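Local coordinates for inositol monophosphatase family protein (Staphylococcus aureus, PDB 5I3S), which probably hydrolyses phosphate monoesters such as inositol monophosphate, as a member of the inositol monophosphatase family with the sugar phosphatase fold, at residues Y4-G9 / D51-T56; Y124-G129 / L216-G221; L196-T201 / R244-E249; G211-L216 / G221-L226. All blocks are in the same frame, centred on the assembly; numbering follows the deposited sequence.

Interaction 1. Residues Y4-G9 / D51-T56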
loop_
_atom_site.group_PDB
_atom_site.type_symbol
_atom_site.label_atom_id
_atom_site.label_comp_id
_atom_site.label_asym_id
_atom_site.label_seq_id
_atom_site.Cartn_x
_atom_site.Cartn_y
_atom_site.Cartn_z
ATOM N N TYR A 4 -14.841 27.426 0.037
ATOM C CA TYR A 4 -14.841 25.978 -0.108
ATOM C C TYR A 4 -14.942 25.525 -1.557
ATOM O O TYR A 4 -14.142 24.689 -1.997
ATOM C CB TYR A 4 -16.032 25.403 0.641
ATOM C CG TYR A 4 -16.055 23.903 0.715
ATOM C CD1 TYR A 4 -15.020 23.210 1.343
ATOM C CD2 TYR A 4 -17.116 23.173 0.200
ATOM C CE1 TYR A 4 -15.034 21.831 1.444
ATOM C CE2 TYR A 4 -17.134 21.793 0.293
ATOM C CZ TYR A 4 -16.084 21.123 0.918
ATOM O OH TYR A 4 -16.096 19.746 1.033
ATOM N N GLY A 5 -15.934 26.085 -2.276
ATOM C CA GLY A 5 -16.172 25.782 -3.670
ATOM C C GLY A 5 -15.001 26.165 -4.547
ATOM O O GLY A 5 -14.598 25.376 -5.400
ATOM N N PHE A 6 -14.471 27.384 -4.363
ATOM C CA PHE A 6 -13.215 27.839 -5.019
ATOM C C PHE A 6 -12.047 26.851 -4.761
ATOM O O PHE A 6 -11.280 26.542 -5.668
ATOM C CB PHE A 6 -12.877 29.272 -4.555
ATOM C CG PHE A 6 -11.494 29.761 -4.932
ATOM C CD1 PHE A 6 -11.206 30.182 -6.219
ATOM C CD2 PHE A 6 -10.505 29.842 -4.000
ATOM C CE1 PHE A 6 -9.935 30.653 -6.562
ATOM C CE2 PHE A 6 -9.228 30.281 -4.339
ATOM C CZ PHE A 6 -8.945 30.694 -5.623
ATOM N N ALA A 7 -11.934 26.336 -3.538
ATOM C CA ALA A 7 -10.823 25.444 -3.219
ATOM C C ALA A 7 -10.970 24.125 -3.962
ATOM O O ALA A 7 -10.038 23.631 -4.545
ATOM C CB ALA A 7 -10.727 25.218 -1.722
ATOM N N GLN A 8 -12.184 23.593 -3.931
ATOM C CA GLN A 8 -12.556 22.350 -4.575
ATOM C C GLN A 8 -12.209 22.336 -6.058
ATOM O O GLN A 8 -11.554 21.422 -6.522
ATOM C CB GLN A 8 -14.038 22.103 -4.330
ATOM C CG GLN A 8 -14.587 20.779 -4.770
ATOM C CD GLN A 8 -15.759 20.348 -3.930
ATOM O OE1 GLN A 8 -15.685 20.323 -2.708
ATOM N NE2 GLN A 8 -16.854 20.019 -4.579
ATOM N N GLY A 9 -12.601 23.355 -6.782
ATOM C CA GLY A 9 -12.342 23.430 -8.212
ATOM C C GLY A 9 -10.881 23.613 -8.515
ATOM O O GLY A 9 -10.309 22.907 -9.363
ATOM N N ASP A 51 -0.825 31.295 -7.111
ATOM C CA ASP A 51 -1.223 32.460 -7.923
ATOM C C ASP A 51 -2.695 32.614 -8.063
ATOM O O ASP A 51 -3.187 33.717 -8.124
ATOM C CB ASP A 51 -0.624 32.417 -9.327
ATOM C CG ASP A 51 0.852 32.590 -9.324
ATOM O OD1 ASP A 51 1.400 33.171 -8.354
ATOM O OD2 ASP A 51 1.472 32.114 -10.301
ATOM N N THR A 52 -3.392 31.506 -8.168
ATOM C CA THR A 52 -4.847 31.520 -8.226
ATOM C C THR A 52 -5.464 32.002 -6.913
ATOM O O THR A 52 -6.429 32.766 -6.939
ATOM C CB THR A 52 -5.342 30.108 -8.551
ATOM O OG1 THR A 52 -4.773 29.739 -9.794
ATOM C CG2 THR A 52 -6.871 29.999 -8.596
ATOM N N ILE A 53 -4.929 31.539 -5.777
ATOM C CA ILE A 53 -5.410 32.013 -4.459
ATOM C C ILE A 53 -5.176 33.554 -4.355
ATOM O O ILE A 53 -6.128 34.272 -4.142
ATOM C CB ILE A 53 -4.748 31.288 -3.238
ATOM C CG1 ILE A 53 -5.016 29.762 -3.225
ATOM C CG2 ILE A 53 -5.251 31.897 -1.935
ATOM C CD1 ILE A 53 -3.905 28.965 -2.535
ATOM N N LEU A 54 -3.923 34.004 -4.559
ATOM C CA LEU A 54 -3.502 35.428 -4.503
ATOM C C LEU A 54 -4.320 36.375 -5.405
ATOM O O LEU A 54 -4.678 37.477 -4.984
ATOM C CB LEU A 54 -1.993 35.574 -4.836
ATOM N N GLU A 55 -4.599 35.951 -6.640
ATOM C CA GLU A 55 -5.456 36.724 -7.575
ATOM C C GLU A 55 -6.849 36.959 -7.000
ATOM O O GLU A 55 -7.428 38.027 -7.177
ATOM C CB GLU A 55 -5.603 36.008 -8.942
ATOM N N THR A 56 -7.381 35.961 -6.318
ATOM C CA THR A 56 -8.788 35.963 -5.965
ATOM C C THR A 56 -9.039 36.453 -4.554
ATOM O O THR A 56 -10.024 37.114 -4.315
ATOM C CB THR A 56 -9.400 34.561 -6.166
ATOM O OG1 THR A 56 -8.976 34.043 -7.444
ATOM C CG2 THR A 56 -10.904 34.627 -6.111
#

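Interaction 2. Residues Y124-G129 / L216-G221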
loop_
_atom_site.group_PDB
_atom_site.type_symbol
_atom_site.label_atom_id
_atom_site.label_comp_id
_atom_site.label_asym_id
_atom_site.label_seq_id
_atom_site.Cartn_x
_atom_site.Cartn_y
_atom_site.Cartn_z
ATOM N N TYR A 124 -11.042 13.542 -1.839
ATOM C CA TYR A 124 -11.608 13.474 -0.495
ATOM C C TYR A 124 -11.703 14.904 0.035
ATOM O O TYR A 124 -10.798 15.705 -0.148
ATOM C CB TYR A 124 -10.788 12.557 0.421
ATOM C CG TYR A 124 -10.553 11.134 -0.184
ATOM C CD1 TYR A 124 -11.422 10.083 0.097
ATOM C CD2 TYR A 124 -9.453 10.877 -0.994
ATOM C CE1 TYR A 124 -11.233 8.811 -0.455
ATOM C CE2 TYR A 124 -9.234 9.625 -1.535
ATOM C CZ TYR A 124 -10.111 8.596 -1.271
ATOM O OH TYR A 124 -9.899 7.374 -1.823
ATOM N N HIS A 125 -12.790 15.212 0.717
ATOM C CA HIS A 125 -13.069 16.571 1.127
ATOM C C HIS A 125 -14.122 16.656 2.247
ATOM O O HIS A 125 -14.920 15.727 2.475
ATOM C CB HIS A 125 -13.437 17.457 -0.095
ATOM C CG HIS A 125 -14.680 17.025 -0.793
ATOM N ND1 HIS A 125 -15.837 17.777 -0.797
ATOM C CD2 HIS A 125 -14.956 15.904 -1.504
ATOM C CE1 HIS A 125 -16.775 17.124 -1.471
ATOM N NE2 HIS A 125 -16.261 15.994 -1.916
ATOM N N ALA A 126 -14.071 17.784 2.955
ATOM C CA ALA A 126 -14.794 17.989 4.222
ATOM C C ALA A 126 -14.725 19.463 4.575
ATOM O O ALA A 126 -13.663 20.085 4.450
ATOM C CB ALA A 126 -14.158 17.175 5.322
ATOM N N LYS A 127 -15.849 20.051 4.926
ATOM C CA LYS A 127 -15.838 21.392 5.504
ATOM C C LYS A 127 -16.074 21.120 6.943
ATOM O O LYS A 127 -16.905 20.275 7.241
ATOM C CB LYS A 127 -16.923 22.282 4.885
ATOM C CG LYS A 127 -17.141 23.610 5.603
ATOM C CD LYS A 127 -18.049 24.559 4.824
ATOM C CE LYS A 127 -18.704 25.647 5.700
ATOM N NZ LYS A 127 -17.970 26.062 6.935
ATOM N N VAL A 128 -15.323 21.759 7.842
ATOM C CA VAL A 128 -15.517 21.512 9.297
ATOM C C VAL A 128 -17.021 21.651 9.641
ATOM O O VAL A 128 -17.663 22.610 9.218
ATOM C CB VAL A 128 -14.614 22.405 10.213
ATOM C CG1 VAL A 128 -15.064 23.845 10.157
ATOM C CG2 VAL A 128 -14.668 21.940 11.666
ATOM N N GLY A 129 -17.581 20.682 10.365
ATOM C CA GLY A 129 -19.021 20.686 10.724
ATOM C C GLY A 129 -20.020 20.045 9.749
ATOM O O GLY A 129 -21.137 19.728 10.141
ATOM N N LEU A 216 -10.614 13.340 8.564
ATOM C CA LEU A 216 -10.568 12.428 9.696
ATOM C C LEU A 216 -11.503 12.862 10.792
ATOM O O LEU A 216 -12.255 12.074 11.304
ATOM C CB LEU A 216 -9.117 12.402 10.267
ATOM C CG LEU A 216 -8.559 11.256 11.106
ATOM C CD1 LEU A 216 -7.930 11.703 12.410
ATOM C CD2 LEU A 216 -9.524 10.102 11.309
ATOM N N TYR A 217 -11.447 14.125 11.169
ATOM C CA TYR A 217 -12.223 14.590 12.302
ATOM C C TYR A 217 -13.771 14.558 11.998
ATOM O O TYR A 217 -14.562 14.180 12.880
ATOM C CB TYR A 217 -11.709 15.947 12.806
ATOM C CG TYR A 217 -10.410 15.929 13.669
ATOM C CD1 TYR A 217 -10.045 14.844 14.518
ATOM C CD2 TYR A 217 -9.605 17.053 13.706
ATOM N N GLU A 218 -14.182 14.834 10.755
ATOM C CA GLU A 218 -15.593 14.667 10.371
ATOM C C GLU A 218 -16.153 13.263 10.493
ATOM O O GLU A 218 -17.341 13.141 10.774
ATOM C CB GLU A 218 -15.881 15.211 8.996
ATOM C CG GLU A 218 -15.726 16.705 8.946
ATOM C CD GLU A 218 -16.694 17.446 9.895
ATOM O OE1 GLU A 218 -17.936 17.254 9.779
ATOM O OE2 GLU A 218 -16.203 18.242 10.726
ATOM N N VAL A 219 -15.330 12.214 10.398
ATOM C CA VAL A 219 -15.840 10.858 10.700
ATOM C C VAL A 219 -15.553 10.392 12.136
ATOM O O VAL A 219 -15.548 9.171 12.423
ATOM C CB VAL A 219 -15.365 9.787 9.685
ATOM C CG1 VAL A 219 -15.888 10.108 8.283
ATOM C CG2 VAL A 219 -13.853 9.638 9.679
ATOM N N ASN A 220 -15.288 11.343 13.026
ATOM C CA ASN A 220 -15.054 11.039 14.462
ATOM C C ASN A 220 -13.795 10.300 14.785
ATOM O O ASN A 220 -13.754 9.654 15.840
ATOM C CB ASN A 220 -16.248 10.275 15.113
ATOM C CG ASN A 220 -17.141 11.180 15.879
ATOM O OD1 ASN A 220 -18.218 11.551 15.409
ATOM N ND2 ASN A 220 -16.688 11.574 17.071
ATOM N N GLY A 221 -12.764 10.431 13.945
ATOM C CA GLY A 221 -11.464 9.843 14.274
ATOM C C GLY A 221 -10.714 10.723 15.253
ATOM O O GLY A 221 -11.169 11.850 15.513
#

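Interaction 3. Residues L196-T201 / R244-E249. With PO4 (phosphate ion), chain E.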
loop_
_atom_site.group_PDB
_atom_site.type_symbol
_atom_site.label_atom_id
_atom_site.label_comp_id
_atom_site.label_asym_id
_atom_site.label_seq_id
_atom_site.Cartn_x
_atom_site.Cartn_y
_atom_site.Cartn_z
ATOM N N LEU A 196 -7.692 1.576 6.965
ATOM C CA LEU A 196 -6.750 1.297 8.024
ATOM C C LEU A 196 -7.390 1.777 9.328
ATOM O O LEU A 196 -8.067 2.804 9.333
ATOM C CB LEU A 196 -5.454 2.079 7.810
ATOM C CG LEU A 196 -4.553 1.853 6.592
ATOM C CD1 LEU A 196 -3.366 2.823 6.614
ATOM C CD2 LEU A 196 -4.073 0.409 6.594
ATOM N N GLU A 197 -7.142 1.069 10.421
ATOM C CA GLU A 197 -7.663 1.448 11.713
ATOM C C GLU A 197 -6.753 2.425 12.360
ATOM O O GLU A 197 -7.223 3.250 13.131
ATOM C CB GLU A 197 -7.897 0.246 12.653
ATOM C CG GLU A 197 -9.170 -0.566 12.373
ATOM C CD GLU A 197 -9.071 -1.587 11.253
ATOM O OE1 GLU A 197 -7.990 -1.847 10.677
ATOM O OE2 GLU A 197 -10.106 -2.197 10.962
ATOM N N ALA A 198 -5.463 2.377 12.050
ATOM C CA ALA A 198 -4.572 3.449 12.458
ATOM C C ALA A 198 -3.352 3.593 11.551
ATOM O O ALA A 198 -2.992 2.678 10.818
ATOM C CB ALA A 198 -4.113 3.228 13.882
ATOM N N TYR A 199 -2.717 4.758 11.667
ATOM C CA TYR A 199 -1.540 5.139 10.943
ATOM C C TYR A 199 -0.625 5.943 11.907
ATOM O O TYR A 199 -1.093 6.741 12.729
ATOM C CB TYR A 199 -1.930 6.007 9.741
ATOM C CG TYR A 199 -0.755 6.661 9.072
ATOM C CD1 TYR A 199 0.248 5.883 8.477
ATOM C CD2 TYR A 199 -0.629 8.048 9.018
ATOM C CE1 TYR A 199 1.345 6.457 7.857
ATOM C CE2 TYR A 199 0.477 8.654 8.416
ATOM C CZ TYR A 199 1.457 7.845 7.806
ATOM O OH TYR A 199 2.599 8.407 7.241
ATOM N N MET A 200 0.690 5.783 11.749
ATOM C CA MET A 200 1.618 6.495 12.572
ATOM C C MET A 200 2.939 6.723 11.815
ATOM O O MET A 200 3.328 5.956 10.871
ATOM C CB MET A 200 1.818 5.745 13.922
ATOM C CG MET A 200 2.406 4.343 13.760
ATOM S SD MET A 200 1.876 3.107 14.962
ATOM C CE MET A 200 0.220 2.806 14.399
ATOM N N THR A 201 3.612 7.799 12.220
ATOM C CA THR A 201 4.943 8.121 11.733
ATOM C C THR A 201 5.555 9.075 12.744
ATOM O O THR A 201 4.827 9.858 13.346
ATOM C CB THR A 201 4.957 8.781 10.324
ATOM O OG1 THR A 201 6.276 9.280 10.007
ATOM C CG2 THR A 201 3.968 9.969 10.216
ATOM N N ARG A 244 -11.211 6.179 17.556
ATOM C CA ARG A 244 -11.135 6.545 18.977
ATOM C C ARG A 244 -10.602 5.470 19.828
ATOM O O ARG A 244 -9.579 5.645 20.488
ATOM C CB ARG A 244 -12.495 6.990 19.494
ATOM C CG ARG A 244 -12.723 8.434 19.120
ATOM C CD ARG A 244 -14.150 8.951 19.238
ATOM N NE ARG A 244 -14.103 10.320 18.731
ATOM C CZ ARG A 244 -13.611 11.384 19.385
ATOM N NH1 ARG A 244 -13.185 11.293 20.642
ATOM N NH2 ARG A 244 -13.566 12.573 18.779
ATOM N N GLY A 245 -11.240 4.321 19.733
ATOM C CA GLY A 245 -10.912 3.211 20.596
ATOM C C GLY A 245 -9.445 2.808 20.506
ATOM O O GLY A 245 -8.743 2.611 21.493
ATOM N N LEU A 246 -8.936 2.657 19.317
ATOM C CA LEU A 246 -7.651 2.113 19.340
ATOM C C LEU A 246 -6.547 3.144 19.285
ATOM O O LEU A 246 -5.392 2.817 19.578
ATOM C CB LEU A 246 -7.543 1.083 18.303
ATOM C CG LEU A 246 -6.560 1.391 17.266
ATOM C CD1 LEU A 246 -6.130 0.012 16.833
ATOM C CD2 LEU A 246 -7.289 2.332 16.296
ATOM N N HIS A 247 -6.898 4.376 18.927
ATOM C CA HIS A 247 -6.043 5.469 19.276
ATOM C C HIS A 247 -5.750 5.474 20.785
ATOM O O HIS A 247 -4.582 5.513 21.174
ATOM C CB HIS A 247 -6.659 6.788 18.871
ATOM C CG HIS A 247 -5.742 7.947 19.066
ATOM N ND1 HIS A 247 -5.497 8.502 20.306
ATOM C CD2 HIS A 247 -4.995 8.643 18.187
ATOM C CE1 HIS A 247 -4.658 9.508 20.185
ATOM N NE2 HIS A 247 -4.335 9.612 18.908
ATOM N N GLN A 248 -6.779 5.385 21.625
ATOM C CA GLN A 248 -6.563 5.388 23.089
ATOM C C GLN A 248 -5.800 4.155 23.595
ATOM O O GLN A 248 -4.966 4.304 24.463
ATOM C CB GLN A 248 -7.878 5.717 23.906
ATOM C CG GLN A 248 -9.013 4.679 24.010
ATOM C CD GLN A 248 -10.433 5.270 24.266
ATOM O OE1 GLN A 248 -11.467 4.562 24.154
ATOM N NE2 GLN A 248 -10.491 6.561 24.579
ATOM N N GLU A 249 -6.028 2.964 23.019
ATOM C CA GLU A 249 -5.210 1.760 23.348
ATOM C C GLU A 249 -3.729 1.874 22.917
ATOM O O GLU A 249 -2.820 1.478 23.667
ATOM C CB GLU A 249 -5.835 0.511 22.698
ATOM C CG GLU A 249 -5.181 -0.853 23.012
ATOM C CD GLU A 249 -5.804 -1.973 22.242
ATOM O OE1 GLU A 249 -6.753 -1.747 21.421
ATOM O OE2 GLU A 249 -5.304 -3.122 22.389
HETATM P P PO4 E . 4.673 6.345 4.930
HETATM O O1 PO4 E . 3.812 7.173 3.997
HETATM O O2 PO4 E . 6.090 6.381 4.493
HETATM O O3 PO4 E . 4.110 4.933 4.877
HETATM O O4 PO4 E . 4.500 6.875 6.332
#

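Interaction 4. Residues G211-L216 / G221-L226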
loop_
_atom_site.group_PDB
_atom_site.type_symbol
_atom_site.label_atom_id
_atom_site.label_comp_id
_atom_site.label_asym_id
_atom_site.label_seq_id
_atom_site.Cartn_x
_atom_site.Cartn_y
_atom_site.Cartn_z
ATOM N N GLY A 211 -4.859 18.820 5.399
ATOM C CA GLY A 211 -6.097 18.437 4.671
ATOM C C GLY A 211 -6.682 17.181 5.213
ATOM O O GLY A 211 -7.865 17.141 5.557
ATOM N N GLY A 212 -5.848 16.137 5.341
ATOM C CA GLY A 212 -6.341 14.872 5.816
ATOM C C GLY A 212 -7.048 14.924 7.168
ATOM O O GLY A 212 -8.016 14.171 7.416
ATOM N N LEU A 213 -6.515 15.777 8.052
ATOM C CA LEU A 213 -6.992 15.896 9.425
ATOM C C LEU A 213 -8.453 16.363 9.523
ATOM O O LEU A 213 -9.194 15.885 10.371
ATOM C CB LEU A 213 -6.108 16.843 10.207
ATOM C CG LEU A 213 -5.623 16.309 11.523
ATOM C CD1 LEU A 213 -4.893 14.959 11.442
ATOM C CD2 LEU A 213 -4.711 17.391 12.091
ATOM N N VAL A 214 -8.856 17.256 8.628
ATOM C CA VAL A 214 -10.232 17.801 8.647
ATOM C C VAL A 214 -11.216 16.698 8.295
ATOM O O VAL A 214 -12.277 16.555 8.939
ATOM C CB VAL A 214 -10.375 19.022 7.686
ATOM C CG1 VAL A 214 -11.794 19.599 7.682
ATOM C CG2 VAL A 214 -9.364 20.112 8.051
ATOM N N ILE A 215 -10.831 15.882 7.313
ATOM C CA ILE A 215 -11.626 14.726 6.852
ATOM C C ILE A 215 -11.745 13.674 7.977
ATOM O O ILE A 215 -12.838 13.199 8.334
ATOM C CB ILE A 215 -11.015 14.152 5.522
ATOM C CG1 ILE A 215 -11.143 15.188 4.382
ATOM C CG2 ILE A 215 -11.699 12.864 5.109
ATOM C CD1 ILE A 215 -10.135 15.090 3.264
ATOM N N LEU A 216 -10.614 13.340 8.564
ATOM C CA LEU A 216 -10.568 12.428 9.696
ATOM C C LEU A 216 -11.503 12.862 10.792
ATOM O O LEU A 216 -12.255 12.074 11.304
ATOM C CB LEU A 216 -9.117 12.402 10.267
ATOM C CG LEU A 216 -8.559 11.256 11.106
ATOM C CD1 LEU A 216 -7.930 11.703 12.410
ATOM C CD2 LEU A 216 -9.524 10.102 11.309
ATOM N N GLY A 221 -12.764 10.431 13.945
ATOM C CA GLY A 221 -11.464 9.843 14.274
ATOM C C GLY A 221 -10.714 10.723 15.253
ATOM O O GLY A 221 -11.169 11.850 15.513
ATOM N N GLN A 222 -9.599 10.228 15.828
ATOM C CA GLN A 222 -8.708 11.115 16.549
ATOM C C GLN A 222 -7.242 11.139 16.148
ATOM O O GLN A 222 -6.675 10.174 15.643
ATOM C CB GLN A 222 -8.827 11.006 18.044
ATOM C CG GLN A 222 -9.003 9.631 18.615
ATOM C CD GLN A 222 -9.056 9.681 20.146
ATOM O OE1 GLN A 222 -9.355 8.680 20.841
ATOM N NE2 GLN A 222 -8.755 10.860 20.687
ATOM N N ALA A 223 -6.651 12.293 16.430
ATOM C CA ALA A 223 -5.322 12.598 16.022
ATOM C C ALA A 223 -4.610 13.239 17.170
ATOM O O ALA A 223 -5.159 14.065 17.827
ATOM C CB ALA A 223 -5.327 13.520 14.831
ATOM N N SER A 224 -3.375 12.808 17.360
ATOM C CA SER A 224 -2.446 13.406 18.244
ATOM C C SER A 224 -1.050 13.159 17.665
ATOM O O SER A 224 -0.915 12.554 16.617
ATOM C CB SER A 224 -2.536 12.738 19.613
ATOM O OG SER A 224 -2.050 11.410 19.548
ATOM N N ASN A 225 -0.029 13.629 18.380
ATOM C CA ASN A 225 1.328 13.213 18.135
ATOM C C ASN A 225 1.559 12.001 19.015
ATOM O O ASN A 225 0.592 11.490 19.644
ATOM C CB ASN A 225 2.304 14.370 18.362
ATOM C CG ASN A 225 2.571 14.686 19.809
ATOM O OD1 ASN A 225 2.004 14.140 20.737
ATOM N ND2 ASN A 225 3.467 15.599 19.998
ATOM N N LEU A 226 2.813 11.512 19.028
ATOM C CA LEU A 226 3.138 10.295 19.759
ATOM C C LEU A 226 3.120 10.449 21.277
ATOM O O LEU A 226 3.090 9.434 21.989
ATOM C CB LEU A 226 4.462 9.716 19.305
ATOM C CG LEU A 226 4.507 9.201 17.840
ATOM C CD1 LEU A 226 5.931 8.832 17.470
ATOM C CD2 LEU A 226 3.568 8.041 17.538
#

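Interaction 1. Residues Y4-G9 / D51-T56
Phe6 reaches from helix 2-24 to Thr52, Ile53 and Thr56 of helix 37-56, joining the antiparallel helix pair that forms an outer layer of the alpha-beta-alpha-beta-alpha sugar phosphatase fold. The segment axes run at 152° and stay 11.6 Å apart, a wide gap bridged by this one ring. Along 4-9, Tyr4 comes first and faces the seven-stranded sheet, where its hydroxyl bonds to His125 and its ring meets Phe114. Phe6 lies on a different side of the helix. Its CG is anti to the backbone N (chi1 169°), which extends the ring straight across to the second helix. There Phe6 CZ lies 3.5 Å from Thr52 O and 3.7 Å from Thr52 CG2, while the ring edge, nearly in plane, meets the backbone of Ile53, with Phe6 CZ 3.9 Å from Ile53 CA. Thr56 comes from the opposite direction and places CG2 over one ring face; Tyr57 adds an edge-to-face ring contact. Ala7, next in line, turns back to the sheet and touches Trp80 and Phe114, and Trp80 also touches Ile53. Gln8 packs on Phe114 and Leu123. On the far helix, Thr52 OG1 bonds to Phe48 O. Thr56 OG1 approaches nearly along the C=O axis of Thr52 (angle 165°), donating to Thr52 O at 2.9 Å and lying 3.6 Å from Phe6 CE1.

Interaction 2. Residues Y124-G129 / L216-G221
A beta-hairpin turn is held here by the acid near the end of an inner helix: Glu218, in the last turn of helix 206-218, meets Gly129 and Val128 where strand 122-127 turns toward strand 132-134 of the seven-stranded sheet. The helix stops at a Schellman motif, with Asn220 at positive phi as its C-prime residue; Gly221 N bonds to Leu216 O, and Asn220 N to Tyr217 O. Just ahead of that stop, the Glu218 chain leaves with CG anti to the carbonyl carbon (chi1 -66°) and bends again at chi2. The bend lays Glu218 CG against the strand, 4.0 Å from Ala126 CB, and lifts the carboxylate to the turn. Its two oxygens divide the work: OE1 accepts the amide of Gly131, and OE2 that of Gly129, so two backbone N-H groups of one turn are gathered by a single carboxylate. Such bonds would be expected to stabilise its negative charge. Val128 crosses the acid at about a right angle, Val128 CA lying 3.6 Å from Glu218 OE2. The bond from Gly129 N to Glu218 OE2 is 2.8 Å long and fairly straight at the hydrogen (160°), but the donor comes from above the carboxylate, 48° out of its plane.

Interaction 3. Residues L196-T201 / R244-E249
Leu246, in the first turns of helix 244-255, packs against Glu197 and Ala198 where strand 198-201 of the five-stranded sheet begins. The apolar part is small. Leu246 CD2 lies 4.1 Å from Ala198 CB and 4.2 Å from Glu197 CB, and the same methyl presses on the backbone, 3.3 Å from Glu197 O. Because chi1 of Leu246 is 117°, far from a staggered value, the exact placing of that methyl is doubtful.

Polar bonds lie around this patch. Glu197 starts toward the helix, but its carboxylate turns aside: OE1 takes the amide of Ile151 on the neighbouring strand, and OE2 bonds to His93 ND1 of the second subunit. The Leu246 amide bonds to Asn243 OD1.

A bound anion is met by Tyr199, the residue after Ala198. With CG anti to the backbone N (chi1 169°), Tyr199 extends its ring away from helix 244-255, and Tyr199 OH donates to O4 of a phosphate at 2.6 Å. O4 lies at the ring edge, in its plane. The ion probably came from the crystallisation liquor.

Between the two segments the contact is thus packing of one methyl, while a backbone bond from Glu197 to Asn243 lies just ahead of the helix; the Glu197 carboxylate ties the residue just before the strand both to the neighbouring strand and to the dimer partner.

Interaction 4. Residues G211-L216 / G221-L226
Ser224 OG, next to the Ala223 that packs on Leu213 and Leu216, is gripped by two groups. Ser224 OG donates to Asn225 O at 2.6 Å, in the carbonyl plane and on a lone pair, and is bonded to His247 NE2 of helix 244-255, probably as the acceptor. The two partners would fix the hydroxyl's rotation on the strand side that turns from helix 206-218. Ala223 points the other way. Ala223 CB meets two leucine methyls of the helix, 3.7 Å from Leu213 CD1 and 4.0 Å from Leu216 CD1. Leu216 sends CG out anti to its own N (chi1 -158°), and its two methyls lie along the start of the strand: Leu216 CD1 reaches Gln222 O at 3.8 Å, and CD2 rests 3.6 Å from Gly221 CA, where the lack of a side chain lets it settle close. Val241 of the adjacent strand touches both Leu216 and Ala223, and Leu231 touches Leu213 and Ala223; these two extend the apolar cluster. Beyond the strand, Asn225 OD1 takes the amide of Leu227 in an Asx turn. Helix segment and strand run at 142°, 9.0 Å apart, in the manner of a helix that turns tightly into an edge strand and packs on its sheet, as the inner helical layer does in the alpha-beta-alpha-beta-alpha sandwich of the sugar phosphatases.

Together the four contacts step through the layers of the fold. Interaction 1 lies in the outer helical layer and touches interaction 2, about 20 Å away between centres, through the Tyr4 and His125 bond. Interaction 2 carries the seven-stranded sheet onto helix 206-218, which it shares with interaction 4, about 9 Å away. Interactions 3 and 4 reach the five-stranded sheet from its two faces, their centres about 10 Å apart and His247 and Ser224 linking them. Along the chain, interaction 1 closes first, interaction 4 is nested inside the loop of interaction 3, and interaction 2 alternates with both. Helix 206-218 therefore joins the two sheets into one compact body.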